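Local coordinates for protein DNA polymerase (Pyrobaculum calidifontis, PDB 5MDN) that probably catalyses template-directed DNA synthesis, adding deoxyribonucleotides to a growing strand with release of diphosphate, as a family B DNA polymerase, at residues G196-F201 and D336-L341; Y515-L518 and A523-Y526. All blocks are in the same frame, centred on the assembly; numbering follows the deposited sequence.

Contact 1 of 2, residues G196-F201 and D336-L341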
ATOM      1  N   GLY A 196      26.028   7.600   4.792  1.00 78.21           N
ATOM      2  CA  GLY A 196      26.067   8.901   5.426  1.00 74.64           C
ATOM      3  C   GLY A 196      26.287  10.028   4.439  1.00 72.79           C
ATOM      4  O   GLY A 196      26.404  11.194   4.833  1.00 74.68           O
ATOM      5  N   ARG A 197      26.353   9.696   3.152  1.00 67.08           N
ATOM      6  CA  ARG A 197      26.576  10.701   2.123  1.00 70.68           C
ATOM      7  C   ARG A 197      25.287  11.447   1.799  1.00 70.19           C
ATOM      8  O   ARG A 197      24.185  10.892   1.863  1.00 71.25           O
ATOM      9  CB  ARG A 197      27.117  10.065   0.840  1.00 73.61           C
ATOM     10  CG  ARG A 197      28.374   9.225   1.000  1.00 78.36           C
ATOM     11  CD  ARG A 197      28.813   8.706  -0.363  1.00 80.71           C
ATOM     12  NE  ARG A 197      29.402   7.373  -0.310  1.00 83.19           N
ATOM     13  CZ  ARG A 197      29.664   6.637  -1.386  1.00 86.64           C
ATOM     14  NH1 ARG A 197      29.390   7.106  -2.597  1.00 87.56           N
ATOM     15  NH2 ARG A 197      30.202   5.432  -1.254  1.00 85.42           N
ATOM     16  N   GLU A 198      25.440  12.724   1.446  1.00 66.45           N
ATOM     17  CA  GLU A 198      24.373  13.503   0.837  1.00 68.67           C
ATOM     18  C   GLU A 198      24.958  14.380  -0.258  1.00 68.50           C
ATOM     19  O   GLU A 198      26.050  14.931  -0.098  1.00 76.45           O
ATOM     20  CB  GLU A 198      23.659  14.405   1.854  1.00 70.06           C
ATOM     21  CG  GLU A 198      23.231  13.745   3.151  1.00 73.45           C
ATOM     22  CD  GLU A 198      22.457  14.699   4.044  1.00 75.04           C
ATOM     23  OE1 GLU A 198      22.024  15.757   3.540  1.00 74.77           O
ATOM     24  OE2 GLU A 198      22.286  14.398   5.243  1.00 76.63           O
ATOM     25  N   GLU A 199      24.217  14.525  -1.354  1.00 67.49           N
ATOM     26  CA  GLU A 199      24.593  15.423  -2.437  1.00 73.20           C
ATOM     27  C   GLU A 199      23.335  15.914  -3.133  1.00 68.89           C
ATOM     28  O   GLU A 199      22.316  15.220  -3.178  1.00 68.13           O
ATOM     29  CB  GLU A 199      25.534  14.774  -3.464  1.00 81.75           C
ATOM     30  CG  GLU A 199      26.983  14.664  -3.014  1.00 87.95           C
ATOM     31  CD  GLU A 199      27.924  14.328  -4.152  1.00 95.31           C
ATOM     32  OE1 GLU A 199      27.452  14.211  -5.303  1.00 96.36           O
ATOM     33  OE2 GLU A 199      29.138  14.186  -3.896  1.00100.26           O
ATOM     34  N   VAL A 200      23.420  17.128  -3.672  1.00 73.98           N
ATOM     35  CA  VAL A 200      22.332  17.751  -4.416  1.00 73.77           C
ATOM     36  C   VAL A 200      22.885  18.201  -5.759  1.00 71.80           C
ATOM     37  O   VAL A 200      23.825  19.004  -5.809  1.00 73.18           O
ATOM     38  CB  VAL A 200      21.719  18.942  -3.663  1.00 73.34           C
ATOM     39  CG1 VAL A 200      20.432  19.386  -4.342  1.00 73.28           C
ATOM     40  CG2 VAL A 200      21.465  18.576  -2.213  1.00 72.14           C
ATOM     41  N   PHE A 201      22.309  17.688  -6.839  1.00 65.92           N
ATOM     42  CA  PHE A 201      22.673  18.093  -8.188  1.00 68.25           C
ATOM     43  C   PHE A 201      21.675  19.145  -8.655  1.00 68.97           C
ATOM     44  O   PHE A 201      20.486  18.851  -8.818  1.00 66.47           O
ATOM     45  CB  PHE A 201      22.688  16.892  -9.133  1.00 70.83           C
ATOM     46  CG  PHE A 201      23.471  15.719  -8.617  1.00 72.16           C
ATOM     47  CD1 PHE A 201      24.857  15.730  -8.630  1.00 73.45           C
ATOM     48  CD2 PHE A 201      22.821  14.600  -8.127  1.00 73.79           C
ATOM     49  CE1 PHE A 201      25.578  14.646  -8.158  1.00 73.94           C
ATOM     50  CE2 PHE A 201      23.535  13.516  -7.655  1.00 75.17           C
ATOM     51  CZ  PHE A 201      24.913  13.538  -7.670  1.00 74.50           C
ATOM     52  N   ASP A 336      13.358  17.003   2.588  1.00 66.50           N
ATOM     53  CA  ASP A 336      12.608  15.926   1.948  1.00 63.82           C
ATOM     54  C   ASP A 336      13.390  14.617   1.980  1.00 62.31           C
ATOM     55  O   ASP A 336      12.900  13.596   2.474  1.00 61.00           O
ATOM     56  CB  ASP A 336      12.260  16.310   0.509  1.00 64.65           C
ATOM     57  CG  ASP A 336      11.047  17.217   0.420  1.00 67.17           C
ATOM     58  OD1 ASP A 336      10.236  17.221   1.368  1.00 68.73           O
ATOM     59  OD2 ASP A 336      10.898  17.917  -0.602  1.00 73.18           O
ATOM     60  N   VAL A 337      14.617  14.631   1.449  1.00 59.92           N
ATOM     61  CA  VAL A 337      15.389  13.395   1.331  1.00 61.74           C
ATOM     62  C   VAL A 337      15.824  12.884   2.702  1.00 61.99           C
ATOM     63  O   VAL A 337      15.930  11.669   2.911  1.00 64.79           O
ATOM     64  CB  VAL A 337      16.588  13.599   0.384  1.00 64.05           C
ATOM     65  CG1 VAL A 337      17.647  14.501   1.013  1.00 65.63           C
ATOM     66  CG2 VAL A 337      17.187  12.258  -0.017  1.00 65.70           C
ATOM     67  N   ARG A 338      16.076  13.783   3.658  1.00 63.40           N
ATOM     68  CA  ARG A 338      16.397  13.337   5.011  1.00 60.82           C
ATOM     69  C   ARG A 338      15.195  12.673   5.669  1.00 58.34           C
ATOM     70  O   ARG A 338      15.346  11.687   6.400  1.00 57.55           O
ATOM     71  CB  ARG A 338      16.903  14.507   5.854  1.00 63.30           C
ATOM     72  CG  ARG A 338      18.379  14.813   5.644  1.00 66.28           C
ATOM     73  CD  ARG A 338      18.693  16.289   5.832  1.00 70.84           C
ATOM     74  NE  ARG A 338      20.057  16.497   6.313  1.00 75.63           N
ATOM     75  CZ  ARG A 338      20.703  17.657   6.250  1.00 77.68           C
ATOM     76  NH1 ARG A 338      20.113  18.719   5.719  1.00 75.09           N
ATOM     77  NH2 ARG A 338      21.943  17.753   6.712  1.00 80.31           N
ATOM     78  N   SER A 339      13.993  13.205   5.431  1.00 60.42           N
ATOM     79  CA  SER A 339      12.785  12.543   5.914  1.00 60.70           C
ATOM     80  C   SER A 339      12.561  11.213   5.202  1.00 58.73           C
ATOM     81  O   SER A 339      12.136  10.232   5.825  1.00 58.13           O
ATOM     82  CB  SER A 339      11.577  13.461   5.732  1.00 61.53           C
ATOM     83  OG  SER A 339      11.689  14.617   6.542  1.00 62.41           O
ATOM     84  N   THR A 340      12.829  11.166   3.893  1.00 58.49           N
ATOM     85  CA  THR A 340      12.618   9.939   3.129  1.00 55.13           C
ATOM     86  C   THR A 340      13.485   8.804   3.660  1.00 53.40           C
ATOM     87  O   THR A 340      13.002   7.689   3.884  1.00 53.92           O
ATOM     88  CB  THR A 340      12.902  10.189   1.648  1.00 55.27           C
ATOM     89  OG1 THR A 340      11.998  11.181   1.145  1.00 56.31           O
ATOM     90  CG2 THR A 340      12.731   8.904   0.849  1.00 55.31           C
ATOM     91  N   LEU A 341      14.777   9.070   3.868  1.00 52.57           N
ATOM     92  CA  LEU A 341      15.642   8.054   4.458  1.00 56.71           C
ATOM     93  C   LEU A 341      15.277   7.792   5.913  1.00 57.73           C
ATOM     94  O   LEU A 341      15.446   6.669   6.403  1.00 59.73           O
ATOM     95  CB  LEU A 341      17.108   8.472   4.339  1.00 59.17           C
ATOM     96  CG  LEU A 341      18.128   7.393   4.713  1.00 61.84           C
ATOM     97  CD1 LEU A 341      17.937   6.162   3.841  1.00 62.22           C
ATOM     98  CD2 LEU A 341      19.550   7.918   4.595  1.00 64.06           C
TER

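Contact 2 of 2, residues Y515-L518 and A523-Y526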
ATOM      1  N   TYR A 515      -9.283 -12.358   6.501  1.00 59.91           N
ATOM      2  CA  TYR A 515     -10.717 -12.081   6.555  1.00 62.77           C
ATOM      3  C   TYR A 515     -11.137 -11.061   5.503  1.00 60.72           C
ATOM      4  O   TYR A 515     -12.171 -11.229   4.843  1.00 61.17           O
ATOM      5  CB  TYR A 515     -11.095 -11.604   7.957  1.00 67.35           C
ATOM      6  CG  TYR A 515     -12.495 -11.047   8.076  1.00 69.42           C
ATOM      7  CD1 TYR A 515     -13.606 -11.874   7.966  1.00 72.13           C
ATOM      8  CD2 TYR A 515     -12.703  -9.698   8.321  1.00 72.71           C
ATOM      9  CE1 TYR A 515     -14.888 -11.364   8.083  1.00 74.24           C
ATOM     10  CE2 TYR A 515     -13.976  -9.181   8.440  1.00 74.68           C
ATOM     11  CZ  TYR A 515     -15.065 -10.016   8.320  1.00 74.88           C
ATOM     12  OH  TYR A 515     -16.328  -9.488   8.441  1.00 75.82           O
ATOM     13  N   GLY A 516     -10.356  -9.992   5.337  1.00 63.95           N
ATOM     14  CA  GLY A 516     -10.651  -9.033   4.284  1.00 61.11           C
ATOM     15  C   GLY A 516     -10.547  -9.635   2.895  1.00 59.70           C
ATOM     16  O   GLY A 516     -11.314  -9.283   1.995  1.00 60.19           O
ATOM     17  N   TYR A 517      -9.589 -10.545   2.699  1.00 59.30           N
ATOM     18  CA  TYR A 517      -9.388 -11.149   1.386  1.00 57.60           C
ATOM     19  C   TYR A 517     -10.559 -12.044   0.997  1.00 57.43           C
ATOM     20  O   TYR A 517     -11.039 -11.995  -0.142  1.00 51.63           O
ATOM     21  CB  TYR A 517      -8.080 -11.942   1.372  1.00 55.91           C
ATOM     22  CG  TYR A 517      -7.945 -12.866   0.184  1.00 54.29           C
ATOM     23  CD1 TYR A 517      -7.520 -12.389  -1.048  1.00 52.93           C
ATOM     24  CD2 TYR A 517      -8.242 -14.218   0.296  1.00 54.32           C
ATOM     25  CE1 TYR A 517      -7.397 -13.235  -2.137  1.00 53.09           C
ATOM     26  CE2 TYR A 517      -8.125 -15.069  -0.785  1.00 53.43           C
ATOM     27  CZ  TYR A 517      -7.701 -14.573  -1.998  1.00 52.86           C
ATOM     28  OH  TYR A 517      -7.581 -15.417  -3.078  1.00 53.27           O
ATOM     29  N   LEU A 518     -11.025 -12.880   1.926  1.00 52.65           N
ATOM     30  CA  LEU A 518     -12.052 -13.865   1.605  1.00 58.08           C
ATOM     31  C   LEU A 518     -13.417 -13.242   1.341  1.00 61.34           C
ATOM     32  O   LEU A 518     -14.312 -13.946   0.865  1.00 57.85           O
ATOM     33  CB  LEU A 518     -12.158 -14.895   2.729  1.00 60.78           C
ATOM     34  CG  LEU A 518     -10.885 -15.702   2.987  1.00 60.61           C
ATOM     35  CD1 LEU A 518     -10.969 -16.439   4.311  1.00 62.96           C
ATOM     36  CD2 LEU A 518     -10.624 -16.670   1.845  1.00 60.80           C
ATOM     37  N   ALA A 523     -11.720 -12.668  -5.634  1.00 67.37           N
ATOM     38  CA  ALA A 523     -10.640 -13.466  -5.074  1.00 66.03           C
ATOM     39  C   ALA A 523     -10.733 -14.906  -5.562  1.00 64.16           C
ATOM     40  O   ALA A 523     -11.817 -15.411  -5.870  1.00 66.15           O
ATOM     41  CB  ALA A 523     -10.662 -13.435  -3.544  1.00 66.06           C
ATOM     42  N   ARG A 524      -9.572 -15.557  -5.631  1.00 63.91           N
ATOM     43  CA  ARG A 524      -9.507 -16.935  -6.104  1.00 61.78           C
ATOM     44  C   ARG A 524     -10.248 -17.873  -5.160  1.00 60.74           C
ATOM     45  O   ARG A 524     -11.060 -18.699  -5.594  1.00 62.67           O
ATOM     46  CB  ARG A 524      -8.044 -17.338  -6.259  1.00 62.28           C
ATOM     47  CG  ARG A 524      -7.397 -16.510  -7.337  1.00 63.99           C
ATOM     48  CD  ARG A 524      -5.893 -16.618  -7.441  1.00 67.97           C
ATOM     49  NE  ARG A 524      -5.405 -15.425  -8.133  1.00 76.89           N
ATOM     50  CZ  ARG A 524      -4.268 -15.337  -8.810  1.00 77.73           C
ATOM     51  NH1 ARG A 524      -3.473 -16.388  -8.922  1.00 81.01           N
ATOM     52  NH2 ARG A 524      -3.936 -14.190  -9.391  1.00 75.54           N
ATOM     53  N   TRP A 525      -9.976 -17.759  -3.861  1.00 61.35           N
ATOM     54  CA  TRP A 525     -10.630 -18.568  -2.842  1.00 57.59           C
ATOM     55  C   TRP A 525     -11.817 -17.848  -2.210  1.00 57.85           C
ATOM     56  O   TRP A 525     -12.097 -18.038  -1.021  1.00 57.00           O
ATOM     57  CB  TRP A 525      -9.621 -18.989  -1.775  1.00 55.61           C
ATOM     58  CG  TRP A 525      -8.724 -20.087  -2.240  1.00 53.53           C
ATOM     59  CD1 TRP A 525      -8.981 -21.423  -2.195  1.00 51.73           C
ATOM     60  CD2 TRP A 525      -7.435 -19.944  -2.849  1.00 54.39           C
ATOM     61  NE1 TRP A 525      -7.927 -22.125  -2.726  1.00 53.07           N
ATOM     62  CE2 TRP A 525      -6.966 -21.240  -3.136  1.00 52.99           C
ATOM     63  CE3 TRP A 525      -6.632 -18.847  -3.175  1.00 57.48           C
ATOM     64  CZ2 TRP A 525      -5.728 -21.470  -3.733  1.00 55.67           C
ATOM     65  CZ3 TRP A 525      -5.404 -19.078  -3.767  1.00 57.33           C
ATOM     66  CH2 TRP A 525      -4.964 -20.379  -4.039  1.00 56.31           C
ATOM     67  N   TYR A 526     -12.515 -17.024  -2.988  1.00 61.97           N
ATOM     68  CA  TYR A 526     -13.719 -16.360  -2.511  1.00 64.72           C
ATOM     69  C   TYR A 526     -14.882 -17.342  -2.458  1.00 66.41           C
ATOM     70  O   TYR A 526     -15.162 -18.047  -3.432  1.00 66.78           O
ATOM     71  CB  TYR A 526     -14.081 -15.178  -3.406  1.00 64.01           C
ATOM     72  CG  TYR A 526     -15.457 -14.618  -3.114  1.00 67.54           C
ATOM     73  CD1 TYR A 526     -15.705 -13.904  -1.948  1.00 69.32           C
ATOM     74  CD2 TYR A 526     -16.513 -14.821  -3.993  1.00 69.22           C
ATOM     75  CE1 TYR A 526     -16.962 -13.401  -1.670  1.00 69.43           C
ATOM     76  CE2 TYR A 526     -17.773 -14.322  -3.725  1.00 70.61           C
ATOM     77  CZ  TYR A 526     -17.992 -13.612  -2.561  1.00 70.20           C
ATOM     78  OH  TYR A 526     -19.244 -13.113  -2.288  1.00 70.36           O
TER

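Contact 1 of 2, residues G196-F201 and D336-L341
The carboxylate of E198 stands on one face of the R338 guanidinium, with OE1 3.4 Å above its plane and displaced toward the rim. The two flat groups are almost perpendicular, 88° apart, so the pair is no two-pronged, edge-on ion pair. OE2 makes the salt bridge, 3.2 Å from NE of R338, and no hydrogen bond joins the segments.

The setting is the exonuclease domain, whose mixed sheet has the strand order 3-2-1-4-5 of the RNase H-like fold. Strand 198-202 is an outermost strand of that sheet, and helix 326-356 packs beside it. The backbones stay well apart here, the closest pair of CA atoms being those of E198 and V337 at 9.0 Å. Long side chains therefore span the gap, burying just 98 Å² in a partly exposed contact. E198 is extended beyond CG and reaches straight out from the strand, whereas R338 bends at chi2 (149°), bringing NE back to the carboxylate; the two side chains cross at about a right angle.

K192, on the neighbouring strand 186-193, is the stronger polar partner of E198, forming its own salt bridge to OE2 and touching R338 as well. One carboxylate thus serves two cations, both paired with OE2. With an alanine in place of R338, the E198 carboxylate would probably lose its ionic tie to the helix and be left with K192 as its cation.

Within the helix, D336 O accepts two bonds, from T340 N at 2.8 Å and from T340 OG1 at 2.9 Å, the hydroxyl lying above the carbonyl plane.

Contact 2 of 2, residues Y515-L518 and A523-Y526
Y517 leaves the end of helix 514-519 and lays its ring over A523, the first residue of a type I turn running to Y526. Its CG is anti to the backbone N (chi1 166°), which sends the ring out from the helix toward the turn. From CB onward, the first contact is at CD1, 4.1 Å from the methyl CB of A523. The same methyl lies closer to CE1 and is nearest to CZ, at 3.5 Å. This is a CH-pi contact over the ring face: A523 CB sits 3.9 Å from the ring centroid, 28° off the normal. On the other branch, CE2 approaches W525 CB, which lies at the ring edge near its plane, at 4.3 Å.

At the tip, the hydroxyl OH receives the N-H of W525, a weak bond of 3.4 Å but a straight one (175°). OH also lies in the plane of the W525 ring, at its edge, 3.6 Å from CE3. Its stronger partner is E375 OE2 on helix 370-384, and E375 also makes a salt bridge to R524, so one carboxylate engages both sides of the contact.

L518 meets the second half of the turn, its CD2 branch reaching W525 O at 3.5 Å, while its own carbonyl O faces the edge of the Y526 ring. The turn is itself closed by a weak bond from Y526 N to A523 O.

Y515 and G516 are consistent with the YG end of K-x3-N-x2-YG, conserved region III of family B polymerases, whose helix belongs to the fingers; the turn that follows folds back on the short helix 514-519 carrying them.

The two contacts lie on opposite sides of the chain's centre, with their own centres 41 Å apart and their nearest atoms about 29 Å apart, so neither touches the other. Contact 1 belongs to the exonuclease domain: the R338 side chain is about 9 Å from that of D169, a residue known to bind magnesium, although that ion is not bound to it in this model, and about 13 Å from a bound magnesium ion. Contact 2 lies in the polymerase part, away from the annotated sites, although its Y515 stacks on Y425, itself within the conserved sequence around the Y-P-N of region II. Contact 1 bridges 134 intervening residues with one partly exposed ion pair; contact 2, across only four, is buried.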